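Local structure of methyltransferase domain-containing protein (Serratia marcescens, 7CLU) at residues T253-L258 / F314-F319; D128-D133 / S298-I303. The protein probably transfers a methyl group from S-adenosyl-L-methionine to a hydroxyl group of an intermediate in the synthesis of prodigiosin. All coordinates share one frame; numbering follows the deposited sequence.

How the contacts relate
Along the chain the segments come in the order 128-133, 253-258, 298-303 and 314-319. The two contacts therefore cross: contact 2 closes a loop from 128-133 to 298-303, and contact 1 opens inside that loop at 253-258 and closes beyond it at 314-319. Contact 2 joins the start of helix 131-137 to the turn that ends helix 286-298. Contact 1 joins helix 251-264 to the end of helix 307-316, beside strand 270-275 of the central sheet. The centres lie about 20 Å apart. The side chain of H247, the predicted proton acceptor, is about 8 Å from that of T299 in contact 2 and about 11 Å from that of L258 in contact 1.

Contact 1 of 2, residues T253-L258 / F314-F319; sequences TQLTIL and FRLAGF
The rings of F314 and F319 both meet L258, each at an oblique angle. L258 CD2 comes to 3.7 Å from F314 CE1. L258 CD1 is 4.0 Å from F314 CD1, and the two side chains cross at about a right angle. F319 approaches the backbone instead: F319 CE2 lies 3.8 Å from L258 O. From the L258 side chain, L258 CD2 is 4.4 Å from F319 CE2. Both rings also meet F271 of strand 270-275, with planes turned by about 30° for F314 and 20° for F319. Y262, further along helix 251-264, meets F319 edge-to-face. L258 touches F271 too, which places this cluster between the helices and the central sheet.

The sheet is that of a Rossmann-like methyltransferase, with strand order 3-2-1-4-5-7-6. Helix 251-264 leads into strand 270-275, and helix 307-316 leads into strand 322-326. Here helix 251-264 meets the C-terminal end of helix 307-316 and the turn after it. The backbones come closest at L258 and A317, with 5.8 Å between their CA atoms. The small side chain of A317 points toward L258, and A317 CB is 3.6 Å from L258 CB. One turn earlier on helix 251-264, L255 CD1 touches L316 CB at 3.9 Å at the more exposed border.

Helix 307-316 ends in a Schellman motif. G318 takes a positive phi, with G318 N bonded to R315 O and F319 N to F314 O. The turn brings F319 back against L258.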
loop_
_atom_site.group_PDB
_atom_site.type_symbol
_atom_site.label_atom_id
_atom_site.label_comp_id
_atom_site.label_asym_id
_atom_site.label_seq_id
_atom_site.Cartn_x
_atom_site.Cartn_y
_atom_site.Cartn_z
ATOM N N THR A 253 26.796 5.013 13.020
ATOM C CA THR A 253 26.182 5.178 14.334
ATOM C C THR A 253 26.021 3.836 15.036
ATOM O O THR A 253 26.173 3.739 16.265
ATOM C CB THR A 253 24.830 5.871 14.181
ATOM O OG1 THR A 253 25.029 7.138 13.535
ATOM C CG2 THR A 253 24.142 6.064 15.544
ATOM N N GLN A 254 25.696 2.789 14.279
ATOM C CA GLN A 254 25.638 1.462 14.881
ATOM C C GLN A 254 26.966 1.120 15.541
ATOM O O GLN A 254 27.002 0.585 16.658
ATOM C CB GLN A 254 25.281 0.417 13.828
ATOM C CG GLN A 254 23.923 0.605 13.178
ATOM C CD GLN A 254 23.581 -0.557 12.277
ATOM O OE1 GLN A 254 24.091 -1.671 12.462
ATOM N NE2 GLN A 254 22.705 -0.316 11.291
ATOM N N LEU A 255 28.067 1.454 14.871
ATOM C CA LEU A 255 29.392 1.210 15.433
ATOM C C LEU A 255 29.580 1.965 16.745
ATOM O O LEU A 255 30.141 1.425 17.707
ATOM C CB LEU A 255 30.453 1.619 14.413
ATOM C CG LEU A 255 31.647 0.722 14.138
ATOM C CD1 LEU A 255 31.170 -0.651 13.660
ATOM C CD2 LEU A 255 32.543 1.381 13.101
ATOM N N THR A 256 29.108 3.215 16.803
ATOM C CA THR A 256 29.249 4.007 18.022
ATOM C C THR A 256 28.471 3.380 19.174
ATOM O O THR A 256 28.991 3.232 20.289
ATOM C CB THR A 256 28.775 5.440 17.776
ATOM O OG1 THR A 256 29.646 6.081 16.834
ATOM C CG2 THR A 256 28.753 6.209 19.072
ATOM N N ILE A 257 27.211 3.012 18.916
ATOM C CA ILE A 257 26.393 2.331 19.919
ATOM C C ILE A 257 27.092 1.070 20.415
ATOM O O ILE A 257 27.171 0.814 21.623
ATOM C CB ILE A 257 25.010 1.997 19.330
ATOM C CG1 ILE A 257 24.171 3.266 19.148
ATOM C CG2 ILE A 257 24.314 0.997 20.199
ATOM C CD1 ILE A 257 23.121 3.153 18.060
ATOM N N LEU A 258 27.596 0.255 19.483
ATOM C CA LEU A 258 28.177 -1.029 19.847
ATOM C C LEU A 258 29.481 -0.841 20.612
ATOM O O LEU A 258 29.759 -1.572 21.574
ATOM C CB LEU A 258 28.418 -1.870 18.600
ATOM C CG LEU A 258 27.227 -2.472 17.831
ATOM C CD1 LEU A 258 27.734 -3.017 16.512
ATOM C CD2 LEU A 258 26.554 -3.575 18.651
ATOM N N PHE A 314 30.041 -6.024 14.883
ATOM C CA PHE A 314 30.389 -6.513 16.214
ATOM C C PHE A 314 31.907 -6.576 16.389
ATOM O O PHE A 314 32.455 -6.059 17.371
ATOM C CB PHE A 314 29.762 -7.890 16.462
ATOM C CG PHE A 314 28.422 -7.841 17.156
ATOM C CD1 PHE A 314 27.398 -7.026 16.673
ATOM C CD2 PHE A 314 28.185 -8.609 18.288
ATOM C CE1 PHE A 314 26.152 -6.991 17.310
ATOM C CE2 PHE A 314 26.950 -8.585 18.935
ATOM C CZ PHE A 314 25.924 -7.780 18.449
ATOM N N ARG A 315 32.604 -7.189 15.427
ATOM C CA ARG A 315 34.053 -7.336 15.539
ATOM C C ARG A 315 34.739 -5.977 15.545
ATOM O O ARG A 315 35.587 -5.705 16.405
ATOM C CB ARG A 315 34.584 -8.214 14.405
ATOM C CG ARG A 315 33.865 -9.546 14.315
ATOM C CD ARG A 315 34.426 -10.459 13.240
ATOM N NE ARG A 315 34.218 -11.848 13.629
ATOM C CZ ARG A 315 33.566 -12.755 12.909
ATOM N NH1 ARG A 315 33.054 -12.442 11.720
ATOM N NH2 ARG A 315 33.433 -13.990 13.387
ATOM N N LEU A 316 34.362 -5.099 14.604
ATOM C CA LEU A 316 34.937 -3.755 14.549
ATOM C C LEU A 316 34.743 -3.002 15.857
ATOM O O LEU A 316 35.563 -2.143 16.209
ATOM C CB LEU A 316 34.313 -2.958 13.397
ATOM C CG LEU A 316 35.021 -2.954 12.047
ATOM C CD1 LEU A 316 34.380 -1.918 11.125
ATOM C CD2 LEU A 316 36.513 -2.676 12.217
ATOM N N ALA A 317 33.667 -3.301 16.586
ATOM C CA ALA A 317 33.401 -2.667 17.867
ATOM C C ALA A 317 34.150 -3.323 19.016
ATOM O O ALA A 317 34.048 -2.836 20.148
ATOM C CB ALA A 317 31.895 -2.669 18.159
ATOM N N GLY A 318 34.879 -4.413 18.767
ATOM C CA GLY A 318 35.737 -5.014 19.769
ATOM C C GLY A 318 35.278 -6.351 20.303
ATOM O O GLY A 318 36.006 -6.964 21.096
ATOM N N PHE A 319 34.105 -6.831 19.897
ATOM C CA PHE A 319 33.575 -8.074 20.434
ATOM C C PHE A 319 34.342 -9.274 19.904
ATOM O O PHE A 319 34.755 -9.306 18.741
ATOM C CB PHE A 319 32.097 -8.219 20.074
ATOM C CG PHE A 319 31.215 -7.291 20.828
ATOM C CD1 PHE A 319 30.964 -7.509 22.165
ATOM C CD2 PHE A 319 30.663 -6.178 20.206
ATOM C CE1 PHE A 319 30.156 -6.652 22.872
ATOM C CE2 PHE A 319 29.856 -5.313 20.906
ATOM C CZ PHE A 319 29.601 -5.553 22.246
#

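Contact 2 of 2, residues D128-D133 / S298-I303; sequences DRSWFD and STDGGI
The N-terminal end of helix 131-137 meets the turn that follows helix 286-298, where W131 and D300 form the main link. W131 N donates to D300 OD2 over 2.9 Å, at an N-H...O angle of 158°. The N-H comes from above the carboxylate plane, 48° out of it. A second, weak bond runs from the same N-H to D300 OD1. The carboxylate also lies against carbon: D300 OD2 is 3.4 Å from S130 CB. A water accepts from F132 N and donates to D300 OD2. The carboxylate thus serves two backbone N-H groups of the first turn, one directly, W131 N, and one through the water, F132 N. The favourable end of the helix dipole probably strengthens this hold.

S130 is the N-cap of the helix. S130 OG accepts from D133 N at 2.9 Å. In the O-methyltransferase domain, this start of a helix is thus tied to a turn near H247, the predicted proton acceptor. With CG anti to the backbone N, chi1 -171°, the W131 indole leads off toward S298 and T299. T299 CB makes a CH-pi contact with its five-membered ring, 3.9 Å from the centroid. T299 CG2 and S298 O lie over the same face, offset toward the rim; S298 O is 3.4 Å from W131 CE3.

R121 bridges the two sides: it forms a salt bridge with D300 OD1 and hydrogen-bonds both S298 O and R129 O. In the turn itself, T299 OG1 accepts from G302 N at 2.9 Å, an ST motif, and is hydrogen-bonded to M295 O.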
loop_
_atom_site.group_PDB
_atom_site.type_symbol
_atom_site.label_atom_id
_atom_site.label_comp_id
_atom_site.label_asym_id
_atom_site.label_seq_id
_atom_site.Cartn_x
_atom_site.Cartn_y
_atom_site.Cartn_z
ATOM N N ASP A 128 12.486 20.325 9.702
ATOM C CA ASP A 128 13.910 20.202 9.434
ATOM C C ASP A 128 14.692 19.692 10.641
ATOM O O ASP A 128 15.913 19.858 10.689
ATOM C CB ASP A 128 14.487 21.534 8.947
ATOM C CG ASP A 128 14.034 22.697 9.783
ATOM O OD1 ASP A 128 13.736 22.490 10.978
ATOM O OD2 ASP A 128 13.973 23.818 9.247
ATOM N N ARG A 129 14.019 19.070 11.604
ATOM C CA ARG A 129 14.705 18.477 12.743
ATOM C C ARG A 129 15.242 17.097 12.393
ATOM O O ARG A 129 14.694 16.392 11.540
ATOM C CB ARG A 129 13.774 18.353 13.943
ATOM C CG ARG A 129 13.207 19.655 14.442
ATOM C CD ARG A 129 12.118 19.398 15.472
ATOM N NE ARG A 129 10.974 18.699 14.896
ATOM C CZ ARG A 129 9.976 18.197 15.618
ATOM N NH1 ARG A 129 9.986 18.329 16.939
ATOM N NH2 ARG A 129 8.969 17.575 15.021
ATOM N N SER A 130 16.310 16.702 13.085
ATOM C CA SER A 130 16.899 15.389 12.880
ATOM C C SER A 130 16.021 14.301 13.492
ATOM O O SER A 130 15.191 14.548 14.372
ATOM C CB SER A 130 18.307 15.333 13.478
ATOM O OG SER A 130 18.258 15.078 14.872
ATOM N N TRP A 131 16.205 13.078 13.000
ATOM C CA TRP A 131 15.468 11.947 13.556
ATOM C C TRP A 131 15.707 11.848 15.056
ATOM O O TRP A 131 14.763 11.735 15.849
ATOM C CB TRP A 131 15.880 10.652 12.851
ATOM C CG TRP A 131 15.026 9.471 13.213
ATOM C CD1 TRP A 131 15.449 8.265 13.695
ATOM C CD2 TRP A 131 13.602 9.383 13.100
ATOM N NE1 TRP A 131 14.373 7.435 13.896
ATOM C CE2 TRP A 131 13.229 8.098 13.538
ATOM C CE3 TRP A 131 12.603 10.268 12.672
ATOM C CZ2 TRP A 131 11.908 7.677 13.565
ATOM C CZ3 TRP A 131 11.284 9.842 12.703
ATOM C CH2 TRP A 131 10.953 8.558 13.147
ATOM N N PHE A 132 16.971 11.933 15.463
ATOM C CA PHE A 132 17.288 11.926 16.884
ATOM C C PHE A 132 16.553 13.033 17.631
ATOM O O PHE A 132 16.051 12.807 18.736
ATOM C CB PHE A 132 18.788 12.059 17.085
ATOM C CG PHE A 132 19.176 12.080 18.518
ATOM C CD1 PHE A 132 19.251 10.898 19.232
ATOM C CD2 PHE A 132 19.432 13.280 19.162
ATOM C CE1 PHE A 132 19.591 10.905 20.560
ATOM C CE2 PHE A 132 19.776 13.296 20.498
ATOM C CZ PHE A 132 19.848 12.104 21.195
ATOM N N ASP A 133 16.471 14.233 17.042
ATOM C CA ASP A 133 15.755 15.334 17.682
ATOM C C ASP A 133 14.298 14.964 17.942
ATOM O O ASP A 133 13.788 15.129 19.057
ATOM C CB ASP A 133 15.807 16.594 16.808
ATOM C CG ASP A 133 17.141 17.327 16.887
ATOM O OD1 ASP A 133 17.985 16.973 17.743
ATOM O OD2 ASP A 133 17.339 18.261 16.075
ATOM N N SER A 298 12.176 7.611 6.289
ATOM C CA SER A 298 11.673 8.104 7.566
ATOM C C SER A 298 12.746 8.455 8.583
ATOM O O SER A 298 12.483 9.277 9.457
ATOM C CB SER A 298 10.728 7.070 8.200
ATOM O OG SER A 298 11.423 5.896 8.620
ATOM N N THR A 299 13.919 7.834 8.532
ATOM C CA THR A 299 14.955 8.053 9.535
ATOM C C THR A 299 16.150 8.736 8.882
ATOM O O THR A 299 16.178 8.979 7.674
ATOM C CB THR A 299 15.382 6.742 10.199
ATOM O OG1 THR A 299 16.256 6.022 9.319
ATOM C CG2 THR A 299 14.158 5.877 10.542
ATOM N N ASP A 300 17.164 9.036 9.688
ATOM C CA ASP A 300 18.267 9.792 9.115
ATOM C C ASP A 300 19.271 8.909 8.384
ATOM O O ASP A 300 19.953 9.400 7.478
ATOM C CB ASP A 300 18.943 10.634 10.197
ATOM C CG ASP A 300 18.155 11.890 10.506
ATOM O OD1 ASP A 300 17.066 12.051 9.916
ATOM O OD2 ASP A 300 18.600 12.715 11.328
ATOM N N GLY A 301 19.367 7.629 8.732
ATOM C CA GLY A 301 20.247 6.736 8.000
ATOM C C GLY A 301 20.013 5.264 8.276
ATOM O O GLY A 301 20.863 4.419 7.961
ATOM N N GLY A 302 18.857 4.944 8.853
ATOM C CA GLY A 302 18.527 3.554 9.105
ATOM C C GLY A 302 18.515 2.727 7.834
ATOM O O GLY A 302 18.247 3.224 6.730
ATOM N N ILE A 303 18.781 1.429 8.011
ATOM C CA ILE A 303 18.977 0.472 6.931
ATOM C C ILE A 303 18.950 -0.934 7.536
ATOM O O ILE A 303 19.249 -1.110 8.719
ATOM C CB ILE A 303 20.302 0.744 6.199
ATOM C CG1 ILE A 303 20.391 -0.040 4.886
ATOM C CG2 ILE A 303 21.507 0.406 7.094
ATOM C CD1 ILE A 303 21.253 0.648 3.800
HETATM O O HOH W 1 19.458 12.018 13.806
#